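Local coordinates for protein pyruvate kinase (PDB 3GG8) that catalyses the last step of glycolysis, transferring phosphate from phosphoenolpyruvate to ADP to give pyruvate and ATP, as expected for a pyruvate kinase, at residues C[157-162]-C[194-199]; C[414-419]-C[436-441]; C[44-49]-C[350-355]; C[382-387]-C[427-432]. One frame throughout, in Å; residues are numbered along the deposited sequence.

How the interactions relate
The four contacts spread over the whole subunit. Interaction 3 ties the loop after the first barrel strand, 39-43, to helix 348-351, which follows the eighth, 343-346, and so encloses some 300 residues. Nested inside that span, interaction 1 lies in the mixed sheet inserted into the barrel, with its centre about 30 Å from that of interaction 3. Interactions 2 and 4 come later in sequence. They alternate along the chain and share the unit of strand 412-416, helix 421-427 and strand 435-439, with centres about 20 Å apart. Interactions 1 and 2, about 45 Å apart between centres, mark distant domains, while interaction 4 sits where the C-terminal domain meets the barrel helices.

Interaction 1 of 4, residues C[157-162]-C[194-199]; sequences TILIAD and NLPNVK
Leu159 and Asn194 form an antiparallel hydrogen-bonded pair in which each residue's backbone serves as both donor and acceptor. Leu159 N gives its hydrogen to Asn194 O at 3.0 Å, and Asn194 N returns one to Leu159 O at 2.8 Å; the second bond is the straighter, 166° at the hydrogen. Asn194 O also receives a CA-H contact from Ile158 CA at 3.6 Å. Past this pair the two chains separate, and a water bridges them: it donates to Thr157 O at 2.7 Å and to Pro196 O at 3.1 Å. Pro196 has no N-H to offer, and its CD lies 3.1 Å from Thr157 O, so the water supplies the hydrogen that this carbonyl receives. The chain then reverses in a type II turn from Leu195 to Val198, closed by Val198 N to Leu195 O. Asn194 ND2 is satisfied outside the contact, donating to Glu285 OE2. Apolar contact is modest: Ile158 and Leu195 run side by side, CG2 of Ile158 being 3.9 Å from CD1 of Leu195. Strand 157-160 lies between 165-172 and the outermost strand 193-194, so the pair forms the edge of the mixed sheet of the B domain, the lid-like insertion in the pyruvate kinase barrel.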
loop_
_atom_site.group_PDB
_atom_site.type_symbol
_atom_site.label_atom_id
_atom_site.label_comp_id
_atom_site.label_asym_id
_atom_site.label_seq_id
_atom_site.Cartn_x
_atom_site.Cartn_y
_atom_site.Cartn_z
ATOM N N THR C 157 -5.846 47.366 2.648
ATOM C CA THR C 157 -4.888 47.693 3.685
ATOM C C THR C 157 -3.555 48.128 3.068
ATOM O O THR C 157 -3.084 47.513 2.112
ATOM C CB THR C 157 -4.700 46.493 4.637
ATOM O OG1 THR C 157 -5.919 46.278 5.360
ATOM C CG2 THR C 157 -3.574 46.751 5.619
ATOM N N ILE C 158 -2.969 49.202 3.593
ATOM C CA ILE C 158 -1.603 49.591 3.226
ATOM C C ILE C 158 -0.689 49.524 4.448
ATOM O O ILE C 158 -0.994 50.122 5.491
ATOM C CB ILE C 158 -1.515 51.026 2.632
ATOM C CG1 ILE C 158 -2.372 51.181 1.383
ATOM C CG2 ILE C 158 -0.063 51.391 2.310
ATOM C CD1 ILE C 158 -2.522 52.643 0.965
ATOM N N LEU C 159 0.424 48.805 4.303
ATOM C CA LEU C 159 1.457 48.702 5.341
ATOM C C LEU C 159 2.629 49.654 5.085
ATOM O O LEU C 159 3.080 49.817 3.937
ATOM C CB LEU C 159 1.966 47.261 5.462
ATOM C CG LEU C 159 1.400 46.369 6.571
ATOM C CD1 LEU C 159 -0.103 46.290 6.520
ATOM C CD2 LEU C 159 1.991 44.983 6.476
ATOM N N ILE C 160 3.111 50.275 6.160
ATOM C CA ILE C 160 4.162 51.296 6.094
ATOM C C ILE C 160 5.268 50.994 7.100
ATOM O O ILE C 160 4.982 50.639 8.246
ATOM C CB ILE C 160 3.591 52.710 6.356
ATOM C CG1 ILE C 160 2.528 53.052 5.312
ATOM C CG2 ILE C 160 4.705 53.758 6.354
ATOM C CD1 ILE C 160 1.596 54.173 5.721
ATOM N N ALA C 161 6.523 51.127 6.663
ATOM C CA ALA C 161 7.707 50.928 7.528
ATOM C C ALA C 161 7.831 49.506 8.093
ATOM O O ALA C 161 7.679 49.288 9.301
ATOM C CB ALA C 161 7.745 51.965 8.664
ATOM N N ASP C 162 8.138 48.559 7.204
ATOM C CA ASP C 162 8.171 47.132 7.536
ATOM C C ASP C 162 6.949 46.678 8.351
ATOM O O ASP C 162 7.070 45.888 9.295
ATOM C CB ASP C 162 9.491 46.761 8.244
ATOM C CG ASP C 162 10.721 47.057 7.384
ATOM O OD1 ASP C 162 11.788 47.373 7.950
ATOM O OD2 ASP C 162 10.619 47.002 6.140
ATOM N N ASN C 194 3.916 48.439 1.647
ATOM C CA ASN C 194 3.362 47.233 1.079
ATOM C C ASN C 194 1.887 47.401 0.787
ATOM O O ASN C 194 1.164 48.101 1.518
ATOM C CB ASN C 194 3.611 46.045 2.011
ATOM C CG ASN C 194 5.094 45.727 2.148
ATOM O OD1 ASN C 194 5.810 46.395 2.885
ATOM N ND2 ASN C 194 5.558 44.719 1.419
ATOM N N LEU C 195 1.451 46.744 -0.283
ATOM C CA LEU C 195 0.062 46.807 -0.736
ATOM C C LEU C 195 -0.590 45.419 -0.758
ATOM O O LEU C 195 -0.789 44.861 -1.834
ATOM C CB LEU C 195 0.036 47.422 -2.132
ATOM C CG LEU C 195 -0.202 48.911 -2.367
ATOM C CD1 LEU C 195 0.291 49.851 -1.259
ATOM C CD2 LEU C 195 0.321 49.317 -3.759
ATOM N N PRO C 196 -0.911 44.853 0.427
ATOM C CA PRO C 196 -1.502 43.510 0.534
ATOM C C PRO C 196 -2.677 43.275 -0.433
ATOM O O PRO C 196 -3.589 44.100 -0.487
ATOM C CB PRO C 196 -2.006 43.471 1.985
ATOM C CG PRO C 196 -1.104 44.394 2.717
ATOM C CD PRO C 196 -0.712 45.475 1.751
ATOM N N ASN C 197 -2.633 42.185 -1.206
ATOM C CA ASN C 197 -3.730 41.813 -2.117
ATOM C C ASN C 197 -3.912 42.794 -3.302
ATOM O O ASN C 197 -4.977 42.823 -3.934
ATOM C CB ASN C 197 -5.045 41.674 -1.323
ATOM C CG ASN C 197 -5.929 40.533 -1.812
ATOM O OD1 ASN C 197 -5.494 39.629 -2.537
ATOM N ND2 ASN C 197 -7.188 40.562 -1.389
ATOM N N VAL C 198 -2.875 43.586 -3.597
ATOM C CA VAL C 198 -2.914 44.540 -4.721
ATOM C C VAL C 198 -1.677 44.384 -5.619
ATOM O O VAL C 198 -0.541 44.411 -5.140
ATOM C CB VAL C 198 -3.026 46.020 -4.222
ATOM C CG1 VAL C 198 -2.879 47.006 -5.375
ATOM C CG2 VAL C 198 -4.338 46.259 -3.519
ATOM N N LYS C 199 -1.901 44.211 -6.919
ATOM C CA LYS C 199 -0.808 44.134 -7.880
ATOM C C LYS C 199 -0.072 45.486 -7.996
ATOM O O LYS C 199 -0.697 46.532 -8.140
ATOM C CB LYS C 199 -1.338 43.646 -9.243
ATOM C CG LYS C 199 -0.411 43.931 -10.418
ATOM C CD LYS C 199 -0.516 42.904 -11.543
ATOM C CE LYS C 199 0.802 42.861 -12.320
ATOM N NZ LYS C 199 0.975 41.631 -13.159
HETATM O O HOH W 1 -3.400 47.209 -0.566
#

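Interaction 2 of 4, residues C[414-419]-C[436-441]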
loop_
_atom_site.group_PDB
_atom_site.type_symbol
_atom_site.label_atom_id
_atom_site.label_comp_id
_atom_site.label_asym_id
_atom_site.label_seq_id
_atom_site.Cartn_x
_atom_site.Cartn_y
_atom_site.Cartn_z
ATOM N N LEU C 414 26.312 7.682 -7.997
ATOM C CA LEU C 414 27.053 8.531 -8.909
ATOM C C LEU C 414 26.072 8.979 -9.983
ATOM O O LEU C 414 25.400 8.145 -10.611
ATOM C CB LEU C 414 28.236 7.782 -9.522
ATOM C CG LEU C 414 29.237 7.088 -8.588
ATOM C CD1 LEU C 414 30.361 6.436 -9.374
ATOM C CD2 LEU C 414 29.805 8.064 -7.565
ATOM N N ALA C 415 25.964 10.290 -10.158
ATOM C CA ALA C 415 25.120 10.869 -11.199
ATOM C C ALA C 415 26.017 11.487 -12.250
ATOM O O ALA C 415 26.579 12.556 -12.037
ATOM C CB ALA C 415 24.176 11.917 -10.612
ATOM N N LEU C 416 26.191 10.802 -13.371
ATOM C CA LEU C 416 26.978 11.341 -14.465
ATOM C C LEU C 416 26.061 12.215 -15.286
ATOM O O LEU C 416 24.995 11.763 -15.710
ATOM C CB LEU C 416 27.564 10.225 -15.323
ATOM C CG LEU C 416 28.779 9.476 -14.785
ATOM C CD1 LEU C 416 28.374 8.560 -13.611
ATOM C CD2 LEU C 416 29.430 8.669 -15.922
ATOM N N THR C 417 26.462 13.459 -15.525
ATOM C CA THR C 417 25.505 14.435 -16.059
ATOM C C THR C 417 26.132 15.576 -16.861
ATOM O O THR C 417 27.155 16.147 -16.474
ATOM C CB THR C 417 24.609 15.007 -14.923
ATOM O OG1 THR C 417 23.550 15.778 -15.489
ATOM C CG2 THR C 417 25.421 15.883 -13.955
ATOM N N GLU C 418 25.516 15.895 -17.987
ATOM C CA GLU C 418 25.979 16.998 -18.814
ATOM C C GLU C 418 25.201 18.243 -18.432
ATOM O O GLU C 418 25.796 19.248 -18.047
ATOM C CB GLU C 418 25.833 16.652 -20.296
ATOM C CG GLU C 418 26.308 17.722 -21.295
ATOM C CD GLU C 418 27.753 18.206 -21.079
ATOM O OE1 GLU C 418 28.086 19.314 -21.567
ATOM O OE2 GLU C 418 28.548 17.488 -20.421
ATOM N N THR C 419 23.870 18.152 -18.472
ATOM C CA THR C 419 22.998 19.312 -18.257
ATOM C C THR C 419 22.572 19.475 -16.805
ATOM O O THR C 419 21.960 20.489 -16.449
ATOM C CB THR C 419 21.682 19.222 -19.069
ATOM O OG1 THR C 419 20.793 18.284 -18.434
ATOM C CG2 THR C 419 21.923 18.850 -20.543
ATOM N N LEU C 436 26.971 11.930 -5.812
ATOM C CA LEU C 436 28.105 12.614 -6.399
ATOM C C LEU C 436 27.830 12.813 -7.886
ATOM O O LEU C 436 27.827 11.863 -8.668
ATOM C CB LEU C 436 29.406 11.849 -6.138
ATOM C CG LEU C 436 30.734 12.354 -6.733
ATOM C CD1 LEU C 436 31.115 13.786 -6.317
ATOM C CD2 LEU C 436 31.856 11.362 -6.358
ATOM N N ALA C 437 27.537 14.054 -8.242
ATOM C CA ALA C 437 27.306 14.440 -9.620
ATOM C C ALA C 437 28.636 14.680 -10.334
ATOM O O ALA C 437 29.455 15.496 -9.886
ATOM C CB ALA C 437 26.444 15.676 -9.666
ATOM N N LEU C 438 28.846 13.965 -11.441
ATOM C CA LEU C 438 30.078 14.084 -12.251
ATOM C C LEU C 438 29.750 14.717 -13.586
ATOM O O LEU C 438 28.818 14.283 -14.273
ATOM C CB LEU C 438 30.726 12.718 -12.466
ATOM C CG LEU C 438 31.028 11.877 -11.213
ATOM C CD1 LEU C 438 31.289 10.428 -11.597
ATOM C CD2 LEU C 438 32.207 12.446 -10.425
ATOM N N SER C 439 30.503 15.752 -13.953
ATOM C CA SER C 439 30.164 16.551 -15.118
ATOM C C SER C 439 31.404 17.208 -15.724
ATOM O O SER C 439 32.333 17.586 -15.017
ATOM C CB SER C 439 29.127 17.612 -14.732
ATOM O OG SER C 439 28.539 18.211 -15.870
ATOM N N ALA C 440 31.423 17.345 -17.039
ATOM C CA ALA C 440 32.533 18.049 -17.667
ATOM C C ALA C 440 32.191 19.526 -17.795
ATOM O O ALA C 440 33.059 20.350 -18.060
ATOM C CB ALA C 440 32.870 17.431 -19.023
ATOM N N SER C 441 30.921 19.854 -17.578
ATOM C CA SER C 441 30.429 21.208 -17.785
ATOM C C SER C 441 30.504 22.054 -16.514
ATOM O O SER C 441 29.863 21.750 -15.511
ATOM C CB SER C 441 29.015 21.188 -18.352
ATOM O OG SER C 441 28.298 22.309 -17.891
#
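Leu414 to Leu416 pair in register with Leu436 to Leu438 as neighbouring parallel strands of a beta-alpha-beta unit in the C-terminal alpha/beta domain; helix 421-427 makes the crossover. Their axes approach to 4.5 Å with their directions 25° apart. Three backbone hydrogen bonds zigzag across the pair: Ala415 N to Leu436 O, Leu438 N to Ala415 O at 2.7 Å, and Thr417 N to Leu438 O. The first donor stands above the carbonyl plane, whereas the last approaches its oxygen almost head-on, with 171° at the acceptor. A CA-H contact reinforces the ladder, Ala437 CA lying 3.1 Å from Ala415 O. Apolar contacts divide between the sheet's faces. On the leucine face, Leu416 CD1 lies 4.0 Å from Leu438 CD1, the two side chains side by side and covered by helix 465-478. On that face too, Leu414 CD2 rests 4.1 Å from Leu436 CB. Ala415 and Ala437 occupy the other face, where their small methyls meet helix 421-427. Polar side chains take over beyond the ladder. Thr417 OG1 turns to Glu496, and Ser441 OG caps Thr444 N. Ser439 OG, swung opposite its own backbone nitrogen (chi1 -167°), gives a hydrogen bond of 2.6 Å to Thr417 O.

Interaction 3 of 4, residues C[44-49]-C[350-355]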
loop_
_atom_site.group_PDB
_atom_site.type_symbol
_atom_site.label_atom_id
_atom_site.label_comp_id
_atom_site.label_asym_id
_atom_site.label_seq_id
_atom_site.Cartn_x
_atom_site.Cartn_y
_atom_site.Cartn_z
ATOM N N MET C 44 26.761 38.114 0.458
ATOM C CA MET C 44 28.013 38.837 0.563
ATOM C C MET C 44 27.768 40.211 1.156
ATOM O O MET C 44 26.705 40.786 0.956
ATOM C CB MET C 44 28.594 39.013 -0.845
ATOM C CG MET C 44 28.823 37.689 -1.551
ATOM S SD MET C 44 30.090 36.687 -0.719
ATOM C CE MET C 44 29.185 35.770 0.548
ATOM N N GLY C 45 28.766 40.739 1.858
ATOM C CA GLY C 45 28.642 42.044 2.503
ATOM C C GLY C 45 29.892 42.375 3.286
ATOM O O GLY C 45 30.834 41.583 3.289
ATOM N N PRO C 46 29.913 43.538 3.970
ATOM C CA PRO C 46 31.118 43.986 4.697
ATOM C C PRO C 46 31.630 43.006 5.760
ATOM O O PRO C 46 32.852 42.915 5.983
ATOM C CB PRO C 46 30.668 45.297 5.372
ATOM C CG PRO C 46 29.525 45.789 4.558
ATOM C CD PRO C 46 28.815 44.522 4.061
ATOM N N ALA C 47 30.710 42.304 6.420
ATOM C CA ALA C 47 31.057 41.356 7.463
ATOM C C ALA C 47 31.813 40.137 6.919
ATOM O O ALA C 47 32.505 39.448 7.673
ATOM C CB ALA C 47 29.814 40.922 8.199
ATOM N N CYS C 48 31.687 39.876 5.615
ATOM C CA CYS C 48 32.443 38.791 4.987
ATOM C C CYS C 48 33.155 39.302 3.758
ATOM O O CYS C 48 33.312 38.602 2.752
ATOM C CB CYS C 48 31.579 37.564 4.681
ATOM S SG CYS C 48 30.139 37.803 3.652
ATOM N N TRP C 49 33.589 40.542 3.871
ATOM C CA TRP C 49 34.305 41.212 2.822
ATOM C C TRP C 49 35.619 40.499 2.473
ATOM O O TRP C 49 35.938 40.325 1.292
ATOM C CB TRP C 49 34.581 42.662 3.241
ATOM C CG TRP C 49 35.669 43.276 2.473
ATOM C CD1 TRP C 49 35.610 43.748 1.179
ATOM C CD2 TRP C 49 37.009 43.498 2.926
ATOM N NE1 TRP C 49 36.841 44.247 0.808
ATOM C CE2 TRP C 49 37.714 44.099 1.861
ATOM C CE3 TRP C 49 37.682 43.244 4.129
ATOM C CZ2 TRP C 49 39.060 44.446 1.964
ATOM C CZ3 TRP C 49 39.025 43.589 4.230
ATOM C CH2 TRP C 49 39.699 44.182 3.150
ATOM N N THR C 350 25.228 37.205 7.522
ATOM C CA THR C 350 26.574 37.085 6.893
ATOM C C THR C 350 27.020 38.402 6.227
ATOM O O THR C 350 28.220 38.693 6.165
ATOM C CB THR C 350 26.663 35.914 5.807
ATOM O OG1 THR C 350 25.677 36.107 4.779
ATOM C CG2 THR C 350 26.454 34.542 6.416
ATOM N N ALA C 351 26.067 39.180 5.715
ATOM C CA ALA C 351 26.405 40.451 5.060
ATOM C C ALA C 351 26.865 41.522 6.068
ATOM O O ALA C 351 27.857 42.230 5.841
ATOM C CB ALA C 351 25.239 40.957 4.198
ATOM N N ASN C 352 26.140 41.613 7.183
ATOM C CA ASN C 352 26.280 42.688 8.141
ATOM C C ASN C 352 26.342 42.116 9.563
ATOM O O ASN C 352 25.959 42.788 10.529
ATOM C CB ASN C 352 25.066 43.637 8.054
ATOM C CG ASN C 352 24.762 44.108 6.646
ATOM O OD1 ASN C 352 23.681 43.839 6.119
ATOM N ND2 ASN C 352 25.693 44.828 6.035
ATOM N N GLY C 353 26.784 40.877 9.712
ATOM C CA GLY C 353 26.692 40.224 11.013
ATOM C C GLY C 353 27.989 40.255 11.782
ATOM O O GLY C 353 29.054 40.351 11.166
ATOM N N GLU C 354 27.918 40.150 13.113
ATOM C CA GLU C 354 29.134 40.044 13.930
ATOM C C GLU C 354 29.757 38.645 13.910
ATOM O O GLU C 354 30.920 38.478 14.277
ATOM C CB GLU C 354 28.886 40.495 15.375
ATOM C CG GLU C 354 28.800 42.017 15.589
ATOM C CD GLU C 354 30.045 42.771 15.124
ATOM O OE1 GLU C 354 31.167 42.347 15.477
ATOM O OE2 GLU C 354 29.897 43.786 14.403
ATOM N N PHE C 355 28.987 37.646 13.476
ATOM C CA PHE C 355 29.430 36.252 13.489
ATOM C C PHE C 355 29.131 35.526 12.163
ATOM O O PHE C 355 28.417 34.524 12.151
ATOM C CB PHE C 355 28.799 35.508 14.685
ATOM C CG PHE C 355 29.008 36.199 16.008
ATOM C CD1 PHE C 355 30.192 36.003 16.742
ATOM C CD2 PHE C 355 28.030 37.060 16.522
ATOM C CE1 PHE C 355 30.398 36.653 17.979
ATOM C CE2 PHE C 355 28.219 37.707 17.764
ATOM C CZ PHE C 355 29.410 37.505 18.488
#
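Ala351, Ala47 and Thr350 bury the most surface here, and the carbonyl of Ala351 is the main point of attachment. Ala47 N donates to Ala351 O at 2.9 Å with 166° at the hydrogen, approaching from 40° above the carbonyl plane. The same oxygen lies 3.1 Å from Pro46 CD and 3.4 Å from Gly45 CA, which makes a CA-H contact. It thus receives one conventional hydrogen bond and the CA-H of Gly45, with the proline CD packed against it. The methyl of Ala351 packs beside the start of the loop, CB 3.6 Å from Met44 O. From the other segment, the methyl of Ala47 fits among peptide oxygens: Ala47 CB is 3.4 Å from Thr350 O and 3.1 Å from Gly353 O. Thr350 contributes chiefly its backbone. Its OG1 donates a hydrogen bond to Thr43 O, outside the two segments, and Cys48 SG lies 3.3 Å from Thr350 O. Pro46 and Asn352, both solvent-exposed, cross obliquely, Pro46 CD 3.7 Å from Asn352 ND2. The loop keeps its own shape through Cys48 N to Gly45 O. Together these contacts join the segment after barrel strand 39-43 to the end of helix 348-351, beside the barrel's closure. One good backbone bond with small groups packed around its acceptor implies an attachment set by main-chain shape, with no charged side chain bridging the two segments.

Interaction 4 of 4, residues C[382-387]-C[427-432]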
loop_
_atom_site.group_PDB
_atom_site.type_symbol
_atom_site.label_atom_id
_atom_site.label_comp_id
_atom_site.label_asym_id
_atom_site.label_seq_id
_atom_site.Cartn_x
_atom_site.Cartn_y
_atom_site.Cartn_z
ATOM N N ALA C 382 6.237 8.947 -1.165
ATOM C CA ALA C 382 5.402 10.151 -1.289
ATOM C C ALA C 382 5.566 10.821 -2.655
ATOM O O ALA C 382 4.602 11.357 -3.205
ATOM C CB ALA C 382 5.712 11.140 -0.178
ATOM N N MET C 383 6.788 10.783 -3.188
ATOM C CA MET C 383 7.088 11.288 -4.532
ATOM C C MET C 383 6.572 10.363 -5.645
ATOM O O MET C 383 6.253 10.826 -6.742
ATOM C CB MET C 383 8.593 11.509 -4.688
ATOM C CG MET C 383 8.977 12.516 -5.769
ATOM S SD MET C 383 8.364 14.192 -5.489
ATOM C CE MET C 383 9.154 14.650 -3.939
ATOM N N CYS C 384 6.505 9.063 -5.360
ATOM C CA CYS C 384 5.981 8.079 -6.311
ATOM C C CYS C 384 4.461 8.182 -6.469
ATOM O O CYS C 384 3.922 7.919 -7.549
ATOM C CB CYS C 384 6.375 6.659 -5.893
ATOM S SG CYS C 384 8.104 6.246 -6.203
ATOM N N LEU C 385 3.785 8.564 -5.387
ATOM C CA LEU C 385 2.338 8.768 -5.396
ATOM C C LEU C 385 1.954 10.168 -5.895
ATOM O O LEU C 385 0.783 10.431 -6.178
ATOM C CB LEU C 385 1.756 8.514 -4.002
ATOM N N ALA C 386 2.942 11.053 -6.004
ATOM C CA ALA C 386 2.729 12.420 -6.488
ATOM C C ALA C 386 3.085 12.584 -7.970
ATOM O O ALA C 386 2.557 13.473 -8.644
ATOM C CB ALA C 386 3.508 13.414 -5.637
ATOM N N VAL C 387 3.984 11.732 -8.465
ATOM C CA VAL C 387 4.393 11.740 -9.873
ATOM C C VAL C 387 4.161 10.362 -10.497
ATOM O O VAL C 387 3.859 10.242 -11.685
ATOM C CB VAL C 387 5.888 12.146 -10.055
ATOM C CG1 VAL C 387 6.160 12.550 -11.497
ATOM C CG2 VAL C 387 6.275 13.285 -9.121
ATOM N N ALA C 427 18.127 13.439 -7.027
ATOM C CA ALA C 427 17.983 14.270 -5.840
ATOM C C ALA C 427 16.508 14.421 -5.452
ATOM O O ALA C 427 16.156 14.339 -4.273
ATOM C CB ALA C 427 18.626 15.625 -6.062
ATOM N N LYS C 428 15.667 14.644 -6.463
ATOM C CA LYS C 428 14.202 14.721 -6.327
ATOM C C LYS C 428 13.626 13.606 -5.440
ATOM O O LYS C 428 12.646 13.808 -4.723
ATOM C CB LYS C 428 13.592 14.656 -7.731
ATOM C CG LYS C 428 12.108 14.881 -7.832
ATOM C CD LYS C 428 11.662 14.725 -9.275
ATOM C CE LYS C 428 10.181 14.393 -9.356
ATOM N NZ LYS C 428 9.587 14.777 -10.667
ATOM N N TYR C 429 14.248 12.429 -5.486
ATOM C CA TYR C 429 13.769 11.271 -4.716
ATOM C C TYR C 429 14.358 11.178 -3.317
ATOM O O TYR C 429 14.079 10.231 -2.605
ATOM C CB TYR C 429 13.887 9.970 -5.525
ATOM C CG TYR C 429 12.860 9.977 -6.619
ATOM C CD1 TYR C 429 11.532 9.645 -6.339
ATOM C CD2 TYR C 429 13.179 10.399 -7.906
ATOM C CE1 TYR C 429 10.561 9.693 -7.314
ATOM C CE2 TYR C 429 12.203 10.454 -8.899
ATOM C CZ TYR C 429 10.895 10.104 -8.589
ATOM O OH TYR C 429 9.900 10.152 -9.539
ATOM N N ARG C 430 15.155 12.188 -2.934
ATOM C CA ARG C 430 15.753 12.287 -1.597
ATOM C C ARG C 430 16.333 10.937 -1.134
ATOM O O ARG C 430 15.820 10.326 -0.191
ATOM C CB ARG C 430 14.740 12.843 -0.567
ATOM C CG ARG C 430 14.243 14.292 -0.796
ATOM C CD ARG C 430 15.333 15.339 -0.511
ATOM N NE ARG C 430 14.880 16.729 -0.651
ATOM C CZ ARG C 430 15.103 17.493 -1.720
ATOM N NH1 ARG C 430 14.669 18.756 -1.751
ATOM N NH2 ARG C 430 15.777 17.013 -2.756
ATOM N N PRO C 431 17.387 10.446 -1.818
ATOM C CA PRO C 431 17.970 9.188 -1.357
ATOM C C PRO C 431 18.772 9.424 -0.081
ATOM O O PRO C 431 19.351 10.506 0.109
ATOM C CB PRO C 431 18.907 8.798 -2.500
ATOM C CG PRO C 431 19.294 10.110 -3.113
ATOM C CD PRO C 431 18.093 10.984 -2.995
ATOM N N MET C 432 18.767 8.426 0.793
ATOM C CA MET C 432 19.573 8.428 1.996
ATOM C C MET C 432 21.060 8.455 1.658
ATOM O O MET C 432 21.856 8.986 2.418
ATOM C CB MET C 432 19.235 7.195 2.836
ATOM C CG MET C 432 20.133 6.979 4.049
ATOM S SD MET C 432 19.201 6.360 5.451
ATOM C CE MET C 432 18.847 4.682 4.915
#
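Lys428 NZ, gripped by a salt bridge to Glu395 and a hydrogen bond to the carbonyl of Val304, meets Val387 at its tip: CG2 of the valine lies 3.9 Å from NZ. An extended chain, with CG anti to the backbone nitrogen (chi1 -173°), carries the amino group out to Val387, and Lys428 CE passes 4.2 Å from Met383 CG. Met383 carries most of the remaining contact. Bent at chi2 and chi3, its chain folds so that CE lies 3.7 Å from Lys428 O, while CG touches Tyr429 CE1 at 3.6 Å. The methionine approaches the tyrosine ring obliquely, with CB also close, 3.8 Å from CE1. Cys384 SG is more distant from the same ring atom, at 4.4 Å. Tyr429's hydroxyl is held from beyond the contact by Arg399 and Glu395 of helix 393-407, and its ring also meets that of Tyr380. Each segment is held by a backbone bond of its own, Val387 N to Met383 O at 3.0 Å and Arg430 N to Ala427 O at 2.7 Å, the latter in a type I turn. Thus the end of helix 376-384 packs on the turn after helix 421-427, with helix 288-305 of the barrel alongside. No hydrogen bond links the two segments directly: the contact is van der Waals, mostly methionine, valine and cysteine atoms against the tyrosine ring and the lysine, while Glu395 serves both polar ends and probably steadies the lysine's positive charge.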